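Local coordinates for protein cadherin-23 (Mus musculus, PDB 5VH2) that serves as a calcium-binding cadherin of cell adhesion and hearing mechanotransduction, probably as part of a long extracellular chain of cadherin repeats, at residues A[18-31]-A[62-74]. The protein carries 1 engineered substitution. Numbering follows the deposited sequence.
With CA (calcium ion), chain G; CA (calcium ion), chain F.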
# COMPACT_ATOMS: atom_id res chain seq x y z
N LEU A 18 -2.88 9.07 9.25
CA LEU A 18 -1.42 9.05 9.22
C LEU A 18 -0.99 8.36 7.94
O LEU A 18 -1.40 7.23 7.66
CB LEU A 18 -0.88 8.29 10.42
CG LEU A 18 0.63 8.11 10.58
CD1 LEU A 18 1.29 9.44 10.82
CD2 LEU A 18 0.97 7.20 11.74
N ARG A 19 -0.17 9.04 7.16
CA ARG A 19 0.24 8.53 5.85
C ARG A 19 1.01 7.22 6.05
O ARG A 19 2.00 7.21 6.79
CB ARG A 19 1.13 9.57 5.16
CG ARG A 19 0.44 10.90 4.86
CD ARG A 19 1.34 11.94 4.25
NE ARG A 19 1.87 11.53 2.96
CZ ARG A 19 2.44 12.36 2.08
NH1 ARG A 19 2.55 13.68 2.31
NH2 ARG A 19 2.91 11.89 0.93
N GLU A 20 0.59 6.14 5.41
CA GLU A 20 1.24 4.83 5.62
C GLU A 20 2.71 4.83 5.20
O GLU A 20 3.52 4.10 5.78
CB GLU A 20 0.49 3.66 4.95
CG GLU A 20 0.51 3.71 3.45
CD GLU A 20 0.10 2.41 2.77
OE1 GLU A 20 0.49 1.30 3.22
OE2 GLU A 20 -0.60 2.52 1.74
N THR A 21 3.06 5.68 4.23
CA THR A 21 4.46 5.82 3.79
C THR A 21 5.25 6.84 4.61
O THR A 21 6.35 7.23 4.22
CB THR A 21 4.58 6.23 2.29
OG1 THR A 21 4.01 7.52 2.06
CG2 THR A 21 3.91 5.20 1.38
N ALA A 22 4.71 7.28 5.74
CA ALA A 22 5.46 8.15 6.65
C ALA A 22 6.81 7.55 7.03
O ALA A 22 6.94 6.32 7.17
CB ALA A 22 4.64 8.45 7.89
N GLY A 23 7.81 8.42 7.17
CA GLY A 23 9.16 8.01 7.53
C GLY A 23 9.30 7.72 9.01
O GLY A 23 8.44 8.06 9.81
N ILE A 24 10.42 7.10 9.37
CA ILE A 24 10.68 6.77 10.76
C ILE A 24 11.02 8.04 11.56
O ILE A 24 11.71 8.95 11.04
CB ILE A 24 11.77 5.70 10.84
CG1 ILE A 24 11.22 4.42 10.22
CG2 ILE A 24 12.18 5.43 12.29
CD1 ILE A 24 12.25 3.33 10.04
N GLY A 25 10.50 8.14 12.78
CA GLY A 25 10.59 9.36 13.57
C GLY A 25 9.50 10.40 13.32
O GLY A 25 9.57 11.51 13.84
N THR A 26 8.47 10.05 12.55
CA THR A 26 7.41 11.01 12.24
C THR A 26 6.56 11.21 13.48
O THR A 26 6.22 10.25 14.17
CB THR A 26 6.48 10.53 11.11
OG1 THR A 26 7.23 10.28 9.93
CG2 THR A 26 5.43 11.59 10.79
N SER A 27 6.21 12.46 13.75
CA SER A 27 5.38 12.78 14.91
C SER A 27 3.97 12.23 14.71
O SER A 27 3.34 12.47 13.67
CB SER A 27 5.34 14.31 15.08
OG SER A 27 6.63 14.80 15.42
N VAL A 28 3.50 11.48 15.70
CA VAL A 28 2.19 10.84 15.63
C VAL A 28 1.13 11.63 16.41
O VAL A 28 0.12 12.06 15.83
CB VAL A 28 2.29 9.40 16.13
CG1 VAL A 28 0.96 8.66 16.08
CG2 VAL A 28 3.34 8.68 15.32
N ILE A 29 1.36 11.81 17.70
CA ILE A 29 0.50 12.63 18.54
C ILE A 29 1.21 12.87 19.87
O ILE A 29 2.05 12.07 20.26
CB ILE A 29 -0.88 11.96 18.79
CG1 ILE A 29 -1.81 12.89 19.60
CG2 ILE A 29 -0.71 10.62 19.51
CD1 ILE A 29 -3.26 12.61 19.41
N VAL A 30 0.86 13.96 20.56
CA VAL A 30 1.43 14.22 21.89
C VAL A 30 0.41 13.97 23.00
O VAL A 30 -0.70 14.55 22.98
CB VAL A 30 2.00 15.64 22.04
CG1 VAL A 30 0.93 16.72 21.77
CG2 VAL A 30 2.67 15.80 23.40
N VAL A 31 0.80 13.12 23.95
CA VAL A 31 -0.06 12.90 25.13
C VAL A 31 0.41 13.79 26.28
O VAL A 31 1.54 14.29 26.29
CB VAL A 31 -0.13 11.41 25.58
CG1 VAL A 31 -0.75 10.55 24.48
CG2 VAL A 31 1.23 10.87 25.98
N THR A 62 8.60 13.53 27.42
CA THR A 62 7.89 14.45 26.55
C THR A 62 6.45 14.02 26.32
O THR A 62 5.56 14.87 26.18
CB THR A 62 8.61 14.53 25.19
OG1 THR A 62 9.91 15.08 25.42
CG2 THR A 62 7.86 15.42 24.24
N GLY A 63 6.23 12.71 26.23
CA GLY A 63 4.89 12.17 25.95
C GLY A 63 4.57 12.22 24.48
O GLY A 63 3.43 12.03 24.08
N LEU A 64 5.57 12.51 23.64
CA LEU A 64 5.40 12.50 22.21
C LEU A 64 5.52 11.07 21.74
O LEU A 64 6.48 10.36 22.13
CB LEU A 64 6.48 13.31 21.52
CG LEU A 64 6.35 13.38 19.99
CD1 LEU A 64 5.05 14.06 19.55
CD2 LEU A 64 7.52 14.11 19.33
N ILE A 65 4.58 10.65 20.89
CA ILE A 65 4.69 9.38 20.19
C ILE A 65 5.18 9.58 18.74
O ILE A 65 4.69 10.45 18.02
CB ILE A 65 3.34 8.62 20.20
CG1 ILE A 65 2.93 8.28 21.64
CG2 ILE A 65 3.45 7.33 19.40
CD1 ILE A 65 1.47 7.96 21.81
N VAL A 66 6.15 8.75 18.32
CA VAL A 66 6.74 8.81 16.98
C VAL A 66 6.79 7.42 16.40
O VAL A 66 6.70 6.43 17.16
CB VAL A 66 8.19 9.35 17.00
CG1 VAL A 66 8.23 10.71 17.69
CG2 VAL A 66 9.15 8.36 17.67
N THR A 67 6.97 7.30 15.08
CA THR A 67 7.04 5.96 14.49
C THR A 67 8.46 5.44 14.66
O THR A 67 9.39 6.24 14.79
CB THR A 67 6.61 5.93 13.00
OG1 THR A 67 7.59 6.59 12.17
CG2 THR A 67 5.28 6.62 12.84
N VAL A 68 8.63 4.11 14.68
CA VAL A 68 9.94 3.49 14.85
C VAL A 68 10.30 2.38 13.85
O VAL A 68 11.44 1.91 13.87
CB VAL A 68 10.19 2.99 16.29
CG1 VAL A 68 10.51 4.18 17.19
CG2 VAL A 68 9.02 2.13 16.79
N ASP A 69 9.36 1.94 13.01
CA ASP A 69 9.72 1.42 11.66
C ASP A 69 8.58 1.67 10.69
O ASP A 69 7.78 2.57 10.92
CB ASP A 69 10.35 -0.02 11.60
CG ASP A 69 9.36 -1.13 11.78
OD1 ASP A 69 8.36 -0.93 12.48
OD2 ASP A 69 9.66 -2.25 11.33
N TYR A 70 8.58 0.97 9.57
CA TYR A 70 7.72 1.35 8.48
C TYR A 70 6.30 0.88 8.75
O TYR A 70 6.07 -0.08 9.53
CB TYR A 70 8.27 0.79 7.19
CG TYR A 70 9.63 1.36 6.90
CD1 TYR A 70 9.77 2.71 6.65
CD2 TYR A 70 10.80 0.56 6.92
CE1 TYR A 70 11.01 3.26 6.33
CE2 TYR A 70 12.04 1.11 6.68
CZ TYR A 70 12.14 2.47 6.37
OH TYR A 70 13.36 3.07 6.13
N LEU A 71 5.35 1.62 8.18
CA LEU A 71 3.94 1.28 8.31
C LEU A 71 3.45 0.70 7.00
O LEU A 71 4.15 0.79 5.99
CB LEU A 71 3.10 2.49 8.72
CG LEU A 71 3.54 3.15 10.03
CD1 LEU A 71 2.94 4.55 10.10
CD2 LEU A 71 3.09 2.30 11.20
N ASP A 72 2.31 0.02 7.08
CA ASP A 72 1.69 -0.57 5.92
C ASP A 72 0.17 -0.69 6.08
O ASP A 72 -0.34 -1.49 6.91
CB ASP A 72 2.35 -1.92 5.65
CG ASP A 72 1.95 -2.52 4.32
OD1 ASP A 72 1.31 -1.83 3.48
OD2 ASP A 72 2.30 -3.71 4.13
N TYR A 73 -0.56 0.10 5.29
CA TYR A 73 -2.02 0.02 5.23
C TYR A 73 -2.49 -1.40 4.92
O TYR A 73 -3.41 -1.93 5.56
CB TYR A 73 -2.56 0.96 4.18
CG TYR A 73 -4.06 1.04 4.15
CD1 TYR A 73 -4.74 1.91 4.99
CD2 TYR A 73 -4.80 0.29 3.26
CE1 TYR A 73 -6.12 2.01 4.97
CE2 TYR A 73 -6.19 0.38 3.24
CZ TYR A 73 -6.85 1.24 4.11
OH TYR A 73 -8.21 1.37 4.13
N GLU A 74 -1.81 -2.02 3.97
CA GLU A 74 -2.15 -3.35 3.49
C GLU A 74 -1.81 -4.47 4.47
O GLU A 74 -2.25 -5.58 4.27
CB GLU A 74 -1.46 -3.63 2.15
CG GLU A 74 -2.10 -2.96 0.91
CD GLU A 74 -1.89 -1.45 0.82
OE1 GLU A 74 -2.79 -0.77 0.29
OE2 GLU A 74 -0.84 -0.92 1.27
CA CA G . 1.09 -0.55 1.31
CA CA F . -1.36 1.44 -0.08
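Val28 and Ile65 meet in the Greek-key sandwich of a cadherin repeat, where strands 27-30 and 64-67 run antiparallel. Two backbone bonds lie within the strands: Val28 N to Ile65 O (2.8 Å) and Ile65 N to Ile29 O (3.0 Å). At the end of strand 64-67, Thr67 N bonds to Thr26 O. The pairing runs on with Val31 N to Gly63 O and, at the other end, Gly25 N to Thr67 O.

Apolar contacts add to this. Ile29 and Ile65 lie side by side, CG2 to CD1 at 4.1 Å. Leu18 crosses Leu71 at about a right angle. With CG of Leu18 anti to the backbone N (chi1 178°), Leu18 CD2 comes to 3.7 Å from Leu71 CD1. At the surface, Ile24 lays CD1 over one face of the Tyr70 ring, a CH-pi contact.

Thr67 sets its methyl CG2 3.8 Å from Val28 CG2, and its OG1 lies 2.9 Å from Gly23 O. With an alanine in place of Thr67, a gap would probably open beside Val28 CG2 and Gly23 O would lose a close polar neighbour.

At the interdomain end, Glu20 and Glu74 serve two calcium sites. Asp72, Asp108 and Glu109 complete one; Asn105, Glu106, Asp108 and Asp141 complete the other. Glu20 OE1 also accepts from Tyr73 N, which stands above the carboxylate plane. Glu20 OE1 binds the ion shared with Asp72 OD1. Glu20 OE2 and Glu74 OE1 bind the second. Glu74 OE2 bridges the pair, at 2.0 Å from the first ion and 2.8 Å from the second.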